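PDB 6RY0: mannan endo-1,6-alpha-mannosidase from Chaetomium thermophilum, which probably cleaves alpha-1,6-mannosidic linkages and transfers GPI-anchored glycoproteins into the fungal cell wall. Local coordinates for residues Y74-G79 against L107-P112; G84-Y89 against H100-G105; Q130-M135 against K324-R329; P146-P149 against P153-L156. All blocks are in the same frame, centred on the assembly; numbering follows the deposited sequence.

Contact 1 of 4, residues Y74-G79 against L107-P112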
loop_
_atom_site.group_PDB
_atom_site.type_symbol
_atom_site.label_atom_id
_atom_site.label_comp_id
_atom_site.label_asym_id
_atom_site.label_seq_id
_atom_site.Cartn_x
_atom_site.Cartn_y
_atom_site.Cartn_z
ATOM N N TYR A 74 -15.015 -6.728 3.265
ATOM C CA TYR A 74 -13.622 -6.505 2.877
ATOM C C TYR A 74 -12.977 -7.699 2.268
ATOM O O TYR A 74 -13.229 -8.840 2.671
ATOM C CB TYR A 74 -12.830 -6.047 4.131
ATOM C CG TYR A 74 -13.515 -4.910 4.845
ATOM C CD1 TYR A 74 -13.584 -3.637 4.297
ATOM C CD2 TYR A 74 -14.168 -5.120 6.056
ATOM C CE1 TYR A 74 -14.294 -2.621 4.931
ATOM C CE2 TYR A 74 -14.876 -4.128 6.694
ATOM C CZ TYR A 74 -14.951 -2.875 6.115
ATOM O OH TYR A 74 -15.640 -1.830 6.692
ATOM N N TYR A 75 -12.116 -7.457 1.298
ATOM C CA TYR A 75 -11.343 -8.504 0.636
ATOM C C TYR A 75 -9.996 -8.748 1.330
ATOM O O TYR A 75 -9.492 -7.877 2.057
ATOM C CB TYR A 75 -11.156 -8.142 -0.845
ATOM C CG TYR A 75 -12.434 -8.233 -1.622
ATOM C CD1 TYR A 75 -12.867 -9.444 -2.131
ATOM C CD2 TYR A 75 -13.234 -7.115 -1.833
ATOM C CE1 TYR A 75 -14.057 -9.529 -2.867
ATOM C CE2 TYR A 75 -14.405 -7.204 -2.568
ATOM C CZ TYR A 75 -14.796 -8.408 -3.083
ATOM O OH TYR A 75 -15.971 -8.507 -3.809
ATOM N N TRP A 76 -9.415 -9.906 1.058
ATOM C CA TRP A 76 -8.160 -10.374 1.657
ATOM C C TRP A 76 -7.047 -9.346 1.617
ATOM O O TRP A 76 -6.340 -9.152 2.616
ATOM C CB TRP A 76 -7.756 -11.632 0.887
ATOM C CG TRP A 76 -6.470 -12.285 1.262
ATOM C CD1 TRP A 76 -6.210 -13.036 2.384
ATOM C CD2 TRP A 76 -5.280 -12.332 0.474
ATOM N NE1 TRP A 76 -4.919 -13.519 2.345
ATOM C CE2 TRP A 76 -4.346 -13.126 1.166
ATOM C CE3 TRP A 76 -4.928 -11.827 -0.773
ATOM C CZ2 TRP A 76 -3.094 -13.388 0.675
ATOM C CZ3 TRP A 76 -3.652 -12.081 -1.255
ATOM C CH2 TRP A 76 -2.762 -12.882 -0.532
ATOM N N TRP A 77 -6.843 -8.673 0.486
ATOM C CA TRP A 77 -5.721 -7.757 0.403
ATOM C C TRP A 77 -5.838 -6.632 1.409
ATOM O O TRP A 77 -4.807 -6.084 1.828
ATOM C CB TRP A 77 -5.624 -7.165 -1.017
ATOM C CG TRP A 77 -6.576 -6.086 -1.259
ATOM C CD1 TRP A 77 -7.907 -6.181 -1.565
ATOM C CD2 TRP A 77 -6.295 -4.686 -1.087
ATOM N NE1 TRP A 77 -8.466 -4.919 -1.594
ATOM C CE2 TRP A 77 -7.491 -3.982 -1.334
ATOM C CE3 TRP A 77 -5.138 -3.961 -0.763
ATOM C CZ2 TRP A 77 -7.556 -2.587 -1.299
ATOM C CZ3 TRP A 77 -5.208 -2.586 -0.748
ATOM C CH2 TRP A 77 -6.401 -1.925 -1.010
ATOM N N GLU A 78 -7.061 -6.255 1.797
ATOM C CA GLU A 78 -7.231 -5.144 2.736
ATOM C C GLU A 78 -6.768 -5.540 4.136
ATOM O O GLU A 78 -6.372 -4.692 4.918
ATOM C CB GLU A 78 -8.673 -4.645 2.678
ATOM C CG GLU A 78 -8.869 -3.351 3.450
ATOM C CD GLU A 78 -10.200 -2.679 3.194
ATOM O OE1 GLU A 78 -10.904 -2.971 2.236
ATOM O OE2 GLU A 78 -10.504 -1.746 4.035
ATOM N N GLY A 79 -6.802 -6.838 4.432
ATOM C CA GLY A 79 -6.163 -7.308 5.637
ATOM C C GLY A 79 -4.669 -7.050 5.601
ATOM O O GLY A 79 -4.073 -6.606 6.582
ATOM N N LEU A 107 1.725 -13.687 9.554
ATOM C CA LEU A 107 2.240 -15.035 9.373
ATOM C C LEU A 107 1.159 -15.995 8.928
ATOM O O LEU A 107 1.450 -16.986 8.251
ATOM C CB LEU A 107 2.861 -15.517 10.660
ATOM C CG LEU A 107 4.191 -14.857 11.021
ATOM C CD1 LEU A 107 4.670 -15.317 12.374
ATOM C CD2 LEU A 107 5.254 -15.120 9.969
ATOM N N HIS A 108 -0.094 -15.761 9.299
ATOM C CA HIS A 108 -1.138 -16.719 8.977
ATOM C C HIS A 108 -1.409 -16.793 7.491
ATOM O O HIS A 108 -1.853 -17.822 7.001
ATOM C CB HIS A 108 -2.429 -16.363 9.728
ATOM C CG HIS A 108 -3.438 -17.453 9.715
ATOM N ND1 HIS A 108 -3.399 -18.493 10.612
ATOM C CD2 HIS A 108 -4.503 -17.686 8.910
ATOM C CE1 HIS A 108 -4.403 -19.310 10.366
ATOM N NE2 HIS A 108 -5.090 -18.848 9.341
ATOM N N GLN A 109 -1.146 -15.700 6.769
ATOM C CA GLN A 109 -1.583 -15.548 5.379
ATOM C C GLN A 109 -0.479 -15.861 4.348
ATOM O O GLN A 109 -0.702 -15.648 3.159
ATOM C CB GLN A 109 -2.143 -14.154 5.164
ATOM C CG GLN A 109 -3.439 -13.922 5.970
ATOM C CD GLN A 109 -4.552 -14.859 5.577
ATOM O OE1 GLN A 109 -4.590 -15.356 4.453
ATOM N NE2 GLN A 109 -5.477 -15.108 6.489
ATOM N N VAL A 110 0.671 -16.395 4.790
ATOM C CA VAL A 110 1.818 -16.529 3.896
ATOM C C VAL A 110 1.682 -17.646 2.869
ATOM O O VAL A 110 2.387 -17.642 1.872
ATOM C CB VAL A 110 3.116 -16.751 4.675
ATOM C CG1 VAL A 110 3.402 -15.558 5.596
ATOM C CG2 VAL A 110 3.122 -18.084 5.460
ATOM N N GLY A 111 0.791 -18.606 3.087
ATOM C CA GLY A 111 0.649 -19.732 2.183
ATOM C C GLY A 111 1.689 -20.810 2.449
ATOM O O GLY A 111 2.699 -20.579 3.099
ATOM N N PRO A 112 1.473 -21.995 1.892
ATOM C CA PRO A 112 2.379 -23.119 2.118
ATOM C C PRO A 112 3.791 -22.847 1.597
ATOM O O PRO A 112 4.740 -23.463 2.081
ATOM C CB PRO A 112 1.661 -24.285 1.384
ATOM C CG PRO A 112 0.802 -23.626 0.367
ATOM C CD PRO A 112 0.304 -22.407 1.088
#
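W76 and Q109 give the nearest backbone pair of Y74-G79 and L107-P112, yet their CA atoms are 9.2 Å apart, and side chains alone close the distance. In the (alpha/alpha)6 barrel of glycoside hydrolase family 76, this ties the beginning of helix 76-93 to the chain at the far end of helix 99-108. The indole reaches across because its CG stands anti to the backbone N (chi1 178°), which carries the NE1 edge toward the glutamine. Q109 starts out toward W76 and then bends at chi2, and the two side chains run alongside each other with opposite headings, amide and indole planes 72° apart. Q109 NE2 is bonded to P60 O, so both ends of the amide are held and its rotation is fixed. Around the indole, H121 stacks on the ring and W133 meets it at a slant. W76 also touches D129, a residue known to bind calcium in this protein, although no ion occupies that site here. The oxygen lies nearly in the indole plane, but the donor approaches from above the carbonyl plane of the amide: W76 NE1 donates to Q109 OE1 at 2.8 Å with an N-H...O angle of 150°.

Contact 2 of 4, residues G84-Y89 against H100-G105; sequences GTYVDY and HVIMEG
I102 pushes its branched side chain between Y86 and V87, and these three residues make the whole contact. The long branch goes to the tyrosine: I102 CD1 lies 3.5 Å from Y86 CB, with I102 CG1 just as close to that carbon and the ring carbon CG a little farther from CD1. The isoleucine therefore packs on the root of the tyrosine, lying roughly perpendicular to its side chain, and the ring itself leads off elsewhere. The short branch serves the valine, I102 CG2 meeting V87 CG2 at 4.0 Å. The split follows from the first torsion of I102, which sets CG2 anti to the backbone N and CG1 beside it (chi1 -60°), one branch for each partner. Behind these side chains, helices 76-93 and 99-108 run roughly antiparallel, a helical hairpin of the (alpha/alpha)6 barrel, with the CA atoms of Y86 and I102 7.1 Å apart. Further out, the far end of Y86 is set by helix 33-48, where its OH is hydrogen-bonded to A44 O, and by Y98, whose ring meets it edge to face. V87 rests on L139 of helix 127-142 and on N143. No hydrogen bond crosses between the segments, so the hairpin is held here by the fit of buried hydrocarbon, while the tyrosine hydroxyl finds its partner in a third helix.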
loop_
_atom_site.group_PDB
_atom_site.type_symbol
_atom_site.label_atom_id
_atom_site.label_comp_id
_atom_site.label_asym_id
_atom_site.label_seq_id
_atom_site.Cartn_x
_atom_site.Cartn_y
_atom_site.Cartn_z
ATOM N N GLY A 84 0.121 -3.726 7.372
ATOM C CA GLY A 84 1.162 -2.747 7.126
ATOM C C GLY A 84 0.903 -1.424 7.830
ATOM O O GLY A 84 1.822 -0.781 8.335
ATOM N N THR A 85 -0.356 -1.006 7.884
ATOM C CA THR A 85 -0.711 0.219 8.597
ATOM C C THR A 85 -0.251 0.155 10.058
ATOM O O THR A 85 0.248 1.140 10.604
ATOM C CB THR A 85 -2.219 0.484 8.521
ATOM O OG1 THR A 85 -2.615 0.581 7.150
ATOM C CG2 THR A 85 -2.583 1.787 9.182
ATOM N N TYR A 86 -0.399 -1.011 10.694
ATOM C CA TYR A 86 0.002 -1.184 12.061
ATOM C C TYR A 86 1.508 -1.367 12.259
ATOM O O TYR A 86 2.041 -0.973 13.297
ATOM C CB TYR A 86 -0.762 -2.325 12.768
ATOM C CG TYR A 86 -2.142 -1.861 13.211
ATOM C CD1 TYR A 86 -3.204 -1.801 12.323
ATOM C CD2 TYR A 86 -2.373 -1.456 14.520
ATOM C CE1 TYR A 86 -4.435 -1.337 12.710
ATOM C CE2 TYR A 86 -3.618 -0.994 14.921
ATOM C CZ TYR A 86 -4.635 -0.929 14.008
ATOM O OH TYR A 86 -5.885 -0.503 14.344
ATOM N N VAL A 87 2.192 -1.941 11.285
ATOM C CA VAL A 87 3.653 -1.930 11.309
ATOM C C VAL A 87 4.164 -0.491 11.298
ATOM O O VAL A 87 5.066 -0.116 12.063
ATOM C CB VAL A 87 4.197 -2.743 10.118
ATOM C CG1 VAL A 87 5.701 -2.578 9.969
ATOM C CG2 VAL A 87 3.850 -4.230 10.273
ATOM N N ASP A 88 3.567 0.340 10.445
ATOM C CA ASP A 88 3.897 1.770 10.425
ATOM C C ASP A 88 3.495 2.459 11.733
ATOM O O ASP A 88 4.250 3.278 12.251
ATOM C CB ASP A 88 3.281 2.495 9.226
ATOM C CG ASP A 88 4.248 2.725 8.094
ATOM O OD1 ASP A 88 5.483 2.691 8.302
ATOM O OD2 ASP A 88 3.726 2.980 6.971
ATOM N N TYR A 89 2.313 2.147 12.253
ATOM C CA TYR A 89 1.851 2.753 13.511
ATOM C C TYR A 89 2.881 2.568 14.615
ATOM O O TYR A 89 3.241 3.534 15.306
ATOM C CB TYR A 89 0.498 2.171 13.908
ATOM C CG TYR A 89 0.068 2.564 15.306
ATOM C CD1 TYR A 89 -0.409 3.819 15.579
ATOM C CD2 TYR A 89 0.178 1.662 16.361
ATOM C CE1 TYR A 89 -0.753 4.192 16.893
ATOM C CE2 TYR A 89 -0.148 2.022 17.658
ATOM C CZ TYR A 89 -0.588 3.301 17.915
ATOM O OH TYR A 89 -0.888 3.740 19.177
ATOM N N HIS A 100 1.840 -8.153 18.522
ATOM C CA HIS A 100 1.608 -9.600 18.522
ATOM C C HIS A 100 0.480 -9.985 17.582
ATOM O O HIS A 100 0.564 -10.974 16.849
ATOM C CB HIS A 100 1.371 -10.125 19.959
ATOM C CG HIS A 100 0.099 -9.658 20.619
ATOM N ND1 HIS A 100 -0.094 -8.371 21.088
ATOM C CD2 HIS A 100 -1.013 -10.350 20.973
ATOM C CE1 HIS A 100 -1.287 -8.283 21.657
ATOM N NE2 HIS A 100 -1.855 -9.474 21.617
ATOM N N VAL A 101 -0.593 -9.207 17.616
ATOM C CA VAL A 101 -1.742 -9.458 16.761
ATOM C C VAL A 101 -1.357 -9.346 15.283
ATOM O O VAL A 101 -1.783 -10.139 14.438
ATOM C CB VAL A 101 -2.883 -8.419 17.109
ATOM C CG1 VAL A 101 -4.012 -8.474 16.119
ATOM C CG2 VAL A 101 -3.380 -8.616 18.533
ATOM N N ILE A 102 -0.546 -8.344 14.976
ATOM C CA ILE A 102 -0.122 -8.090 13.614
ATOM C C ILE A 102 0.847 -9.162 13.131
ATOM O O ILE A 102 0.717 -9.643 12.005
ATOM C CB ILE A 102 0.442 -6.665 13.522
ATOM C CG1 ILE A 102 -0.635 -5.638 13.912
ATOM C CG2 ILE A 102 1.046 -6.403 12.141
ATOM C CD1 ILE A 102 -1.888 -5.617 13.073
ATOM N N MET A 103 1.783 -9.570 13.975
ATOM C CA MET A 103 2.677 -10.645 13.571
ATOM C C MET A 103 1.854 -11.895 13.274
ATOM O O MET A 103 2.105 -12.561 12.254
ATOM C CB MET A 103 3.740 -10.937 14.637
ATOM C CG MET A 103 4.660 -12.067 14.238
ATOM S SD MET A 103 5.760 -12.592 15.533
ATOM C CE MET A 103 6.791 -11.131 15.704
ATOM N N GLU A 104 0.893 -12.229 14.128
ATOM C CA GLU A 104 0.059 -13.411 13.911
ATOM C C GLU A 104 -0.684 -13.326 12.580
ATOM O O GLU A 104 -0.747 -14.301 11.813
ATOM C CB GLU A 104 -0.931 -13.608 15.059
ATOM C CG GLU A 104 -1.929 -14.763 14.928
ATOM C CD GLU A 104 -3.061 -14.741 15.971
ATOM O OE1 GLU A 104 -3.803 -13.739 16.130
ATOM O OE2 GLU A 104 -3.233 -15.788 16.601
ATOM N N GLY A 105 -1.270 -12.176 12.298
ATOM C CA GLY A 105 -2.013 -11.990 11.077
ATOM C C GLY A 105 -1.136 -12.099 9.834
ATOM O O GLY A 105 -1.496 -12.770 8.855
#

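Contact 3 of 4, residues Q130-M135 against K324-R329; sequences QGFWGM and KGYVHR
Y326 meets F132 across the middle of the molecule, the centre of the contact being about 1 Å from the centre of the chain, and the segment leading to it begins with K324. That lysine turns outward from the contact, its NZ forming a salt bridge with E310 and a hydrogen bond with F371 O. Two residues on, Y326 points toward helix 127-142; the conformer described is one of two deposited. Its CG lies anti to the carbonyl carbon (chi1 -45°), which offers one face of the ring to the phenylalanine. F132 comes in with a single corner: its CE1 stands 3.9 Å from Y326 CE2, over that face but displaced toward the rim. The pair is oblique, with ring centroids of F132 and Y326 5.4 Å apart and planes at 45°. Helices 127-142 and 323-337 belong to the inner ring of the (alpha/alpha)6 barrel, so the aromatic pair spans its core, with W77 of helix 76-93, C201 of helix 196-213 and Y262 of helix 261-278 packed around the two rings. The hydroxyl of Y326 has its own tie, a hydrogen bond between OH and T322 OG1 one turn earlier. Past Y326, V327 turns to S261 and A265 of helix 261-278. H328 faces the outer layer, where its NE2 is hydrogen-bonded to S352 OG. R329 closes the segment on the inner side, packed against T85 and A397, with its NE in a salt bridge to D88 OD2 of helix 76-93.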
loop_
_atom_site.group_PDB
_atom_site.type_symbol
_atom_site.label_atom_id
_atom_site.label_comp_id
_atom_site.label_asym_id
_atom_site.label_seq_id
_atom_site.Cartn_x
_atom_site.Cartn_y
_atom_site.Cartn_z
ATOM N N GLN A 130 -1.404 -9.816 -3.891
ATOM C CA GLN A 130 -0.178 -10.435 -3.395
ATOM C C GLN A 130 0.867 -9.355 -3.089
ATOM O O GLN A 130 1.560 -9.416 -2.060
ATOM C CB GLN A 130 0.358 -11.409 -4.454
ATOM C CG GLN A 130 1.568 -12.168 -3.990
ATOM C CD GLN A 130 2.376 -12.797 -5.103
ATOM O OE1 GLN A 130 2.291 -12.372 -6.262
ATOM N NE2 GLN A 130 3.197 -13.782 -4.756
ATOM N N GLY A 131 0.960 -8.368 -3.962
ATOM C CA GLY A 131 1.902 -7.292 -3.794
ATOM C C GLY A 131 1.709 -6.522 -2.525
ATOM O O GLY A 131 2.704 -6.188 -1.883
ATOM N N PHE A 132 0.465 -6.226 -2.152
ATOM C CA PHE A 132 0.249 -5.472 -0.912
ATOM C C PHE A 132 0.734 -6.237 0.309
ATOM O O PHE A 132 1.286 -5.637 1.230
ATOM C CB PHE A 132 -1.202 -5.045 -0.770
ATOM C CG PHE A 132 -1.473 -3.708 -1.339
ATOM C CD1 PHE A 132 -1.328 -2.584 -0.573
ATOM C CD2 PHE A 132 -1.849 -3.555 -2.669
ATOM C CE1 PHE A 132 -1.542 -1.307 -1.114
ATOM C CE2 PHE A 132 -2.038 -2.289 -3.198
ATOM C CZ PHE A 132 -1.871 -1.185 -2.392
ATOM N N TRP A 133 0.538 -7.559 0.344
ATOM C CA TRP A 133 1.097 -8.359 1.432
ATOM C C TRP A 133 2.611 -8.326 1.400
ATOM O O TRP A 133 3.254 -8.184 2.435
ATOM C CB TRP A 133 0.577 -9.798 1.366
ATOM C CG TRP A 133 -0.833 -9.956 1.835
ATOM C CD1 TRP A 133 -1.956 -10.008 1.093
ATOM C CD2 TRP A 133 -1.249 -10.092 3.203
ATOM N NE1 TRP A 133 -3.061 -10.171 1.917
ATOM C CE2 TRP A 133 -2.641 -10.249 3.216
ATOM C CE3 TRP A 133 -0.566 -10.087 4.416
ATOM C CZ2 TRP A 133 -3.362 -10.403 4.410
ATOM C CZ3 TRP A 133 -1.278 -10.250 5.594
ATOM C CH2 TRP A 133 -2.656 -10.408 5.579
ATOM N N GLY A 134 3.215 -8.467 0.222
ATOM C CA GLY A 134 4.656 -8.357 0.105
ATOM C C GLY A 134 5.183 -7.023 0.577
ATOM O O GLY A 134 6.238 -6.965 1.226
ATOM N N MET A 135 4.468 -5.945 0.252
ATOM C CA MET A 135 4.857 -4.613 0.700
ATOM C C MET A 135 4.781 -4.469 2.215
ATOM O O MET A 135 5.622 -3.796 2.804
ATOM C CB MET A 135 3.994 -3.582 -0.021
ATOM C CG MET A 135 4.393 -3.443 -1.484
ATOM S SD MET A 135 3.069 -2.790 -2.530
ATOM C CE MET A 135 2.808 -1.240 -1.709
ATOM N N LYS A 324 -6.400 6.882 0.297
ATOM C CA LYS A 324 -5.816 8.120 0.803
ATOM C C LYS A 324 -4.929 7.855 2.032
ATOM O O LYS A 324 -3.992 8.612 2.286
ATOM C CB LYS A 324 -6.882 9.199 1.021
ATOM C CG LYS A 324 -7.985 8.807 1.984
ATOM C CD LYS A 324 -9.019 9.920 2.167
ATOM C CE LYS A 324 -9.652 10.376 0.876
ATOM N NZ LYS A 324 -10.872 11.204 1.102
ATOM N N GLY A 325 -5.181 6.795 2.797
ATOM C CA GLY A 325 -4.268 6.449 3.872
ATOM C C GLY A 325 -2.892 6.057 3.373
ATOM O O GLY A 325 -1.864 6.415 3.945
ATOM N N TYR A 326 -2.862 5.235 2.312
ATOM C CA TYR A 326 -1.584 4.872 1.680
ATOM C C TYR A 326 -0.874 6.110 1.157
ATOM O O TYR A 326 0.345 6.243 1.300
ATOM C CB TYR A 326 -1.764 3.897 0.511
ATOM C CG TYR A 326 -2.700 2.762 0.803
ATOM C CD1 TYR A 326 -2.827 2.216 2.069
ATOM C CD2 TYR A 326 -3.481 2.231 -0.197
ATOM C CE1 TYR A 326 -3.722 1.198 2.334
ATOM C CE2 TYR A 326 -4.371 1.190 0.043
ATOM C CZ TYR A 326 -4.491 0.689 1.307
ATOM O OH TYR A 326 -5.405 -0.303 1.617
ATOM N N VAL A 327 -1.618 7.036 0.555
ATOM C CA VAL A 327 -1.025 8.273 0.047
ATOM C C VAL A 327 -0.260 8.969 1.169
ATOM O O VAL A 327 0.893 9.365 1.014
ATOM C CB VAL A 327 -2.095 9.179 -0.581
ATOM C CG1 VAL A 327 -1.494 10.514 -0.938
ATOM C CG2 VAL A 327 -2.733 8.519 -1.777
ATOM N N HIS A 328 -0.917 9.135 2.321
ATOM C CA HIS A 328 -0.247 9.789 3.437
ATOM C C HIS A 328 0.996 9.044 3.895
ATOM O O HIS A 328 2.055 9.636 4.056
ATOM C CB HIS A 328 -1.230 9.935 4.630
ATOM C CG HIS A 328 -2.053 11.189 4.571
ATOM N ND1 HIS A 328 -1.736 12.279 5.333
ATOM C CD2 HIS A 328 -3.169 11.550 3.863
ATOM C CE1 HIS A 328 -2.620 13.247 5.081
ATOM N NE2 HIS A 328 -3.508 12.839 4.198
ATOM N N ARG A 329 0.866 7.747 4.149
ATOM C CA ARG A 329 2.002 6.997 4.709
ATOM C C ARG A 329 3.168 6.956 3.739
ATOM O O ARG A 329 4.330 7.080 4.148
ATOM C CB ARG A 329 1.573 5.558 5.091
ATOM C CG ARG A 329 0.802 5.465 6.355
ATOM C CD ARG A 329 0.085 4.086 6.511
ATOM N NE ARG A 329 1.004 3.033 6.323
ATOM C CZ ARG A 329 0.829 1.997 5.516
ATOM N NH1 ARG A 329 -0.291 1.762 4.834
ATOM N NH2 ARG A 329 1.853 1.132 5.366
#

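Contact 4 of 4, residues P146-P149 against P153-L156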
loop_
_atom_site.group_PDB
_atom_site.type_symbol
_atom_site.label_atom_id
_atom_site.label_comp_id
_atom_site.label_asym_id
_atom_site.label_seq_id
_atom_site.Cartn_x
_atom_site.Cartn_y
_atom_site.Cartn_z
ATOM N N PRO A 146 9.553 -6.607 14.992
ATOM C CA PRO A 146 10.124 -7.834 15.552
ATOM C C PRO A 146 10.008 -9.031 14.635
ATOM O O PRO A 146 9.001 -9.244 13.957
ATOM C CB PRO A 146 9.319 -8.029 16.845
ATOM C CG PRO A 146 8.985 -6.607 17.256
ATOM C CD PRO A 146 8.703 -5.889 15.962
ATOM N N ASN A 147 11.051 -9.834 14.616
ATOM C CA ASN A 147 11.105 -10.980 13.733
ATOM C C ASN A 147 10.181 -12.084 14.183
ATOM O O ASN A 147 10.080 -12.360 15.375
ATOM C CB ASN A 147 12.518 -11.543 13.686
ATOM C CG ASN A 147 13.512 -10.628 13.015
ATOM O OD1 ASN A 147 13.173 -9.832 12.127
ATOM N ND2 ASN A 147 14.769 -10.753 13.400
ATOM N N PRO A 148 9.588 -12.807 13.237
ATOM C CA PRO A 148 8.897 -14.065 13.551
ATOM C C PRO A 148 9.832 -15.067 14.172
ATOM O O PRO A 148 11.051 -14.927 14.048
ATOM C CB PRO A 148 8.437 -14.580 12.166
ATOM C CG PRO A 148 8.352 -13.320 11.317
ATOM C CD PRO A 148 9.539 -12.522 11.792
ATOM N N PRO A 149 9.281 -16.103 14.813
ATOM C CA PRO A 149 10.119 -17.177 15.355
ATOM C C PRO A 149 11.045 -17.767 14.302
ATOM O O PRO A 149 10.827 -17.679 13.081
ATOM C CB PRO A 149 9.089 -18.199 15.832
ATOM C CG PRO A 149 7.898 -17.351 16.228
ATOM C CD PRO A 149 7.852 -16.333 15.114
ATOM N N PRO A 153 8.667 -17.996 8.424
ATOM C CA PRO A 153 9.189 -17.124 7.376
ATOM C C PRO A 153 9.513 -15.747 7.939
ATOM O O PRO A 153 8.758 -15.198 8.720
ATOM C CB PRO A 153 8.042 -17.072 6.378
ATOM C CG PRO A 153 7.222 -18.236 6.628
ATOM C CD PRO A 153 7.332 -18.497 8.090
ATOM N N GLN A 154 10.615 -15.187 7.490
ATOM C CA GLN A 154 11.095 -13.906 7.939
ATOM C C GLN A 154 10.638 -12.792 6.998
ATOM O O GLN A 154 10.339 -13.035 5.820
ATOM C CB GLN A 154 12.629 -13.965 8.051
ATOM C CG GLN A 154 13.118 -14.998 9.073
ATOM C CD GLN A 154 12.672 -14.667 10.473
ATOM O OE1 GLN A 154 12.877 -13.550 10.953
ATOM N NE2 GLN A 154 12.038 -15.608 11.129
ATOM N N TRP A 155 10.569 -11.551 7.496
ATOM C CA TRP A 155 9.965 -10.483 6.724
ATOM C C TRP A 155 10.645 -10.238 5.372
ATOM O O TRP A 155 9.988 -10.162 4.337
ATOM C CB TRP A 155 9.897 -9.171 7.520
ATOM C CG TRP A 155 9.252 -9.287 8.856
ATOM C CD1 TRP A 155 9.770 -8.781 10.013
ATOM C CD2 TRP A 155 7.964 -9.848 9.185
ATOM N NE1 TRP A 155 8.895 -8.995 11.045
ATOM C CE2 TRP A 155 7.781 -9.648 10.571
ATOM C CE3 TRP A 155 6.961 -10.502 8.470
ATOM C CZ2 TRP A 155 6.658 -10.115 11.234
ATOM C CZ3 TRP A 155 5.845 -10.970 9.132
ATOM C CH2 TRP A 155 5.700 -10.771 10.494
ATOM N N LEU A 156 11.970 -10.094 5.370
ATOM C CA LEU A 156 12.666 -9.854 4.129
ATOM C C LEU A 156 12.429 -11.028 3.161
ATOM O O LEU A 156 12.163 -10.824 1.977
ATOM C CB LEU A 156 14.162 -9.644 4.358
ATOM C CG LEU A 156 15.023 -9.507 3.088
ATOM C CD1 LEU A 156 14.650 -8.298 2.280
ATOM C CD2 LEU A 156 16.491 -9.461 3.455
HETATM O O HOH W 1 12.214 -11.131 9.959
#
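P148 and Q154 bring the two backbones to 6.0 Å between CA atoms, where the extended, polyproline-like run P146-P149 runs roughly antiparallel to P153-L156 and Q154 takes the N-cap position of helix 155-167. The short connection thus folds back on itself just before the helix starts. W155 reaches across to both P146 and P148. Its NE1 donates to P146 O at 2.9 Å, the oxygen sitting slightly tilted from the indole plane. P148 lies over one face of the same ring: its CG is 3.7 Å from the centroid of the six-membered ring of W155 and 13° off the normal, a CH-pi contact, and its CD is 3.6 Å from W155 CE2. Q154, bent at chi2, curls its amide back to the proline run, and its NE2 donates almost straight to P148 O (3.2 Å, 176°), in the amide's own plane but from above the carbonyl plane; NE2 is also bonded to K152 O. The other end of that amide takes part in a water bridge. The water donates to N147 OD1 and Q154 OE1, both at 2.7 Å, and accepts from W155 N at 3.0 Å, so it satisfies the backbone N-H of W155 at the start of the helix. P153 O, buried under P148, has no polar partner in the model. Beyond the two segments, N147 ND2 is hydrogen-bonded to I417 O, far along the same chain. P148 rests on L107, and W155 on M103 and M106, of helix 99-108, while L156 faces L209 and Y212 of helix 196-213.

Contacts 1 and 2 lie at two levels of one helical hairpin, 76-93 with 99-108, their centres about 12 Å apart and contact 2 nested inside the loop that contact 1 closes. Contact 3 joins inner helices 127-142 and 323-337 across 188 residues, and contact 4 is nested within that span, about 19 Å away between centres. Tryptophans knit contact 1 to contact 3: W76 packs on W133, and W77 on F132. The D88-R329 salt bridge joins contacts 2 and 3. Contact 4 does not touch contact 3 and reaches the rest through helix 99-108, by L107 and M103, so that hairpin links the core of one (alpha/alpha)6 domain to its periphery.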